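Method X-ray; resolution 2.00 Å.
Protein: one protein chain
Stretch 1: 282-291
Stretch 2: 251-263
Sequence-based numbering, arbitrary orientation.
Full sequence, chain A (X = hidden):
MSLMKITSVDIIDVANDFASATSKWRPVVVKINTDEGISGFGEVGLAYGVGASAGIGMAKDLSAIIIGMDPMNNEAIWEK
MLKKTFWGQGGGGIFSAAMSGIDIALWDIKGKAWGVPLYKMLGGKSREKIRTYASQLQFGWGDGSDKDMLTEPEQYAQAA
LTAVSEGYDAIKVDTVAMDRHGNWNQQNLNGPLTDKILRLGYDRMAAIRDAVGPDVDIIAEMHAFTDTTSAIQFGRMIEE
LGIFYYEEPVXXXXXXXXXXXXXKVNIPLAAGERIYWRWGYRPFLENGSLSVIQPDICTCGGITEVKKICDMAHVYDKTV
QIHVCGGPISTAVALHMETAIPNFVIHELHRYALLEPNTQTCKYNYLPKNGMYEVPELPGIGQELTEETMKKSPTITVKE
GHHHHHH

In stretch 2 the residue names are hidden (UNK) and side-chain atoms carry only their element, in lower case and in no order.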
# COMPACT_ATOMS: atom_id res chain seq x y z
N ARG A 282 -18.07 -0.38 -6.22
CA ARG A 282 -17.10 -0.30 -5.14
C ARG A 282 -15.62 -0.07 -5.53
O ARG A 282 -15.02 0.90 -5.05
CB ARG A 282 -17.24 -1.48 -4.17
CG ARG A 282 -16.28 -1.39 -3.01
CD ARG A 282 -15.92 -2.76 -2.40
NE ARG A 282 -15.33 -3.64 -3.41
CZ ARG A 282 -14.04 -3.62 -3.75
NH1 ARG A 282 -13.18 -2.79 -3.17
NH2 ARG A 282 -13.60 -4.44 -4.69
N PRO A 283 -15.04 -0.93 -6.41
CA PRO A 283 -13.61 -0.75 -6.74
C PRO A 283 -13.28 0.53 -7.47
O PRO A 283 -12.18 1.08 -7.31
CB PRO A 283 -13.32 -1.92 -7.67
CG PRO A 283 -14.64 -2.28 -8.24
CD PRO A 283 -15.60 -2.10 -7.12
N PHE A 284 -14.22 1.02 -8.28
CA PHE A 284 -14.05 2.32 -8.96
C PHE A 284 -14.16 3.51 -8.02
O PHE A 284 -13.61 4.60 -8.28
CB PHE A 284 -15.09 2.43 -10.08
CG PHE A 284 -14.94 1.38 -11.11
CD1 PHE A 284 -14.00 1.52 -12.12
CD2 PHE A 284 -15.68 0.21 -11.04
CE1 PHE A 284 -13.80 0.53 -13.08
CE2 PHE A 284 -15.49 -0.81 -11.98
CZ PHE A 284 -14.55 -0.63 -13.02
N LEU A 285 -14.88 3.32 -6.93
CA LEU A 285 -14.98 4.37 -5.91
C LEU A 285 -13.71 4.37 -5.08
O LEU A 285 -13.15 5.43 -4.82
CB LEU A 285 -16.21 4.16 -5.02
CG LEU A 285 -17.57 4.19 -5.74
CD1 LEU A 285 -18.64 3.84 -4.73
CD2 LEU A 285 -17.83 5.53 -6.32
N GLU A 286 -13.26 3.18 -4.70
CA GLU A 286 -12.05 3.04 -3.91
C GLU A 286 -10.78 3.41 -4.64
O GLU A 286 -9.86 3.93 -4.04
CB GLU A 286 -11.96 1.63 -3.31
CG GLU A 286 -13.00 1.42 -2.20
CD GLU A 286 -12.90 0.07 -1.53
OE1 GLU A 286 -11.86 -0.61 -1.67
OE2 GLU A 286 -13.87 -0.32 -0.86
N ASN A 287 -10.73 3.18 -5.95
CA ASN A 287 -9.53 3.47 -6.71
C ASN A 287 -9.50 4.88 -7.31
O ASN A 287 -8.50 5.29 -7.88
CB ASN A 287 -9.17 2.34 -7.72
CG ASN A 287 -9.98 2.39 -9.04
OD1 ASN A 287 -10.80 3.26 -9.27
ND2 ASN A 287 -9.71 1.43 -9.92
N GLY A 288 -10.60 5.61 -7.16
CA GLY A 288 -10.65 7.04 -7.57
C GLY A 288 -10.63 7.27 -9.07
O GLY A 288 -10.34 8.39 -9.52
N SER A 289 -10.98 6.25 -9.85
CA SER A 289 -10.88 6.38 -11.33
C SER A 289 -12.00 7.18 -12.00
O SER A 289 -11.77 7.86 -13.01
CB SER A 289 -10.76 5.01 -12.00
OG SER A 289 -11.83 4.15 -11.63
N LEU A 290 -13.21 7.09 -11.46
CA LEU A 290 -14.39 7.69 -12.11
C LEU A 290 -14.71 9.01 -11.44
O LEU A 290 -14.59 9.13 -10.24
CB LEU A 290 -15.60 6.73 -12.04
CG LEU A 290 -15.44 5.38 -12.75
CD1 LEU A 290 -16.73 4.60 -12.70
CD2 LEU A 290 -15.01 5.64 -14.21
N SER A 291 -15.11 10.01 -12.23
CA SER A 291 -15.64 11.25 -11.70
C SER A 291 -17.15 11.28 -11.81
O SER A 291 -17.83 11.88 -10.98
CB SER A 291 -15.07 12.46 -12.48
OG SER A 291 -13.68 12.62 -12.24
N UNK A 251 -13.22 -1.11 -20.86
CA UNK A 251 -14.20 -1.96 -20.17
C UNK A 251 -13.88 -2.06 -18.66
O UNK A 251 -12.74 -1.81 -18.28
c UNK A 251 -12.98 -4.18 -20.61
s UNK A 251 -13.05 -5.74 -21.51
c UNK A 251 -14.22 -3.35 -20.82
c UNK A 251 -11.42 -6.41 -21.15
N UNK A 252 -14.88 -2.44 -17.82
CA UNK A 252 -14.71 -2.46 -16.36
C UNK A 252 -14.16 -3.74 -15.73
O UNK A 252 -14.03 -3.79 -14.51
c UNK A 252 -17.02 -2.78 -16.89
c UNK A 252 -16.27 -2.78 -18.20
c UNK A 252 -16.15 -2.23 -15.85
N UNK A 253 -13.84 -4.75 -16.53
CA UNK A 253 -13.53 -6.10 -16.00
C UNK A 253 -12.33 -6.15 -15.05
O UNK A 253 -12.33 -6.92 -14.07
c UNK A 253 -14.25 -8.48 -19.03
c UNK A 253 -15.80 -7.66 -17.24
c UNK A 253 -14.56 -7.35 -18.05
c UNK A 253 -13.34 -7.08 -17.16
N UNK A 254 -11.31 -5.34 -15.33
CA UNK A 254 -10.20 -5.07 -14.38
C UNK A 254 -10.21 -3.56 -14.08
O UNK A 254 -9.79 -2.75 -14.92
n UNK A 254 -6.44 -5.53 -14.72
c UNK A 254 -7.62 -5.19 -14.18
o UNK A 254 -7.72 -4.68 -13.06
c UNK A 254 -8.86 -5.49 -15.04
N UNK A 255 -10.76 -3.17 -12.91
CA UNK A 255 -10.87 -1.76 -12.53
C UNK A 255 -9.57 -0.96 -12.55
O UNK A 255 -9.64 0.28 -12.58
c UNK A 255 -11.37 -4.04 -11.90
c UNK A 255 -11.41 -1.83 -11.11
c UNK A 255 -12.24 -3.07 -11.14
N UNK A 256 -8.42 -1.64 -12.52
CA UNK A 256 -7.12 -0.96 -12.50
C UNK A 256 -6.82 -0.28 -13.82
O UNK A 256 -6.08 0.71 -13.85
c UNK A 256 -5.99 -1.94 -12.14
N UNK A 257 -7.42 -0.79 -14.90
CA UNK A 257 -7.24 -0.21 -16.23
C UNK A 257 -7.92 1.16 -16.31
O UNK A 257 -7.34 2.10 -16.85
o UNK A 257 -5.25 -3.43 -16.29
c UNK A 257 -5.74 -2.66 -17.12
n UNK A 257 -5.00 -1.90 -17.89
c UNK A 257 -7.23 -2.57 -17.31
c UNK A 257 -7.78 -1.14 -17.33
N UNK A 258 -9.13 1.27 -15.76
CA UNK A 258 -9.79 2.58 -15.61
C UNK A 258 -8.94 3.59 -14.83
O UNK A 258 -8.86 4.77 -15.20
c UNK A 258 -12.11 3.63 -15.15
c UNK A 258 -13.88 2.26 -16.81
s UNK A 258 -12.87 3.75 -16.79
c UNK A 258 -11.17 2.42 -14.95
N UNK A 259 -8.35 3.13 -13.74
CA UNK A 259 -7.41 3.93 -12.96
C UNK A 259 -6.20 4.36 -13.79
O UNK A 259 -5.77 5.52 -13.71
c UNK A 259 -6.19 4.00 -10.67
n UNK A 259 -5.53 5.32 -8.21
c UNK A 259 -6.72 5.38 -10.42
c UNK A 259 -7.00 3.20 -11.69
c UNK A 259 -5.84 6.13 -9.42
N UNK A 260 -5.67 3.46 -14.61
CA UNK A 260 -4.54 3.82 -15.47
C UNK A 260 -4.92 4.94 -16.46
O UNK A 260 -4.15 5.86 -16.65
c UNK A 260 -3.97 2.58 -16.17
c UNK A 260 -1.47 3.11 -16.46
o UNK A 260 -1.35 3.12 -15.24
n UNK A 260 -0.45 3.33 -17.29
c UNK A 260 -2.81 2.82 -17.13
N UNK A 261 -6.12 4.88 -17.04
CA UNK A 261 -6.60 5.95 -17.93
C UNK A 261 -6.73 7.27 -17.16
O UNK A 261 -6.22 8.29 -17.60
c UNK A 261 -7.92 5.56 -18.69
c UNK A 261 -8.37 6.70 -19.68
c UNK A 261 -7.72 4.29 -19.49
N UNK A 262 -7.32 7.22 -15.96
CA UNK A 262 -7.49 8.39 -15.10
C UNK A 262 -6.16 9.07 -14.79
O UNK A 262 -6.06 10.31 -14.81
c UNK A 262 -8.21 8.02 -13.81
N UNK A 263 -5.13 8.26 -14.55
CA UNK A 263 -3.79 8.77 -14.23
C UNK A 263 -3.15 9.53 -15.39
O UNK A 263 -2.44 10.51 -15.18
o UNK A 263 -2.65 5.95 -12.12
o UNK A 263 -4.01 7.63 -11.74
c UNK A 263 -2.87 7.61 -13.84
c UNK A 263 -3.21 7.02 -12.47

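Position 251 carries three carbons and one sulfur in an unbranched chain, the sulfur third. Its CA-to-CB bond points away from stretch 1, and nothing there is in reach. A thioether of this length is Met 251.

At 252 three carbons close a ring onto the backbone N. The ring of Phe 284 meets it edge-on: CZ of Phe 284 lies 3.5 Å from the O of 252 and 3.6 Å from its CB. This is Pro 252.

Position 253 has four carbons forked at the second, points away and makes no contact: Leu 253.

Position 254 has two carbons, the second bearing one oxygen and one nitrogen, an amide on a short stem, so Asn 254. Its OD1 accepts from the backbone N of position 256 at 3.2 Å, capping the helix start.

Three carbons again close onto N at 255. The CB of 255 sits 4.1 Å from the centroid of the Phe 284 ring, 22° off the normal, a CH-pi contact over the face. This is Pro 255, whose CG lies 3.8 Å from CB of Pro 283.

A single carbon at 256, pointing away, is Ala 256. At 257 three carbons end in one oxygen and one nitrogen, also directed away: Gln 257.

Position 258 repeats the unbranched pattern of two carbons, sulfur, carbon. The CB of 258 is 3.7 Å from CE1 of Phe 284, near the ring plane. This is Met 258, whose CG is 3.7 Å from CD2 of Leu 290.

At 259 a row of four carbons ends in a nitrogen 3.0 Å from O of Asn 287, so this is Lys 259, whose NZ donates to that oxygen.

Out of contact, 260 has three carbons, then oxygen and nitrogen, Gln 260; at 261 one carbon carries two others, Val 261.

The lone carbon at 262 faces stretch 1, with CB 3.7 Å from O of Ser 289; it is Ala 262. Two carbons, the second with two oxygens, make 263 Asp 263, its side chain no nearer than 6.4 Å.

The contact joins an apolar cluster to a polar turn. Phe 284 packs among Pro 252, Pro 255 and Met 258. ND2 of Asn 287 donates a weak bond (2.9 Å, 127°) to O of Pro 255, while OD1 of Asn 287 accepts from OG of Ser 289 at 2.7 Å. One amide thus ties the turn both to itself and to the neighboring helix. The helix axes run 33° apart, 9.7 Å at closest approach, and 467 Å² is buried in total.

Stretch 2 251-263: MPLNPAQMKQVAD
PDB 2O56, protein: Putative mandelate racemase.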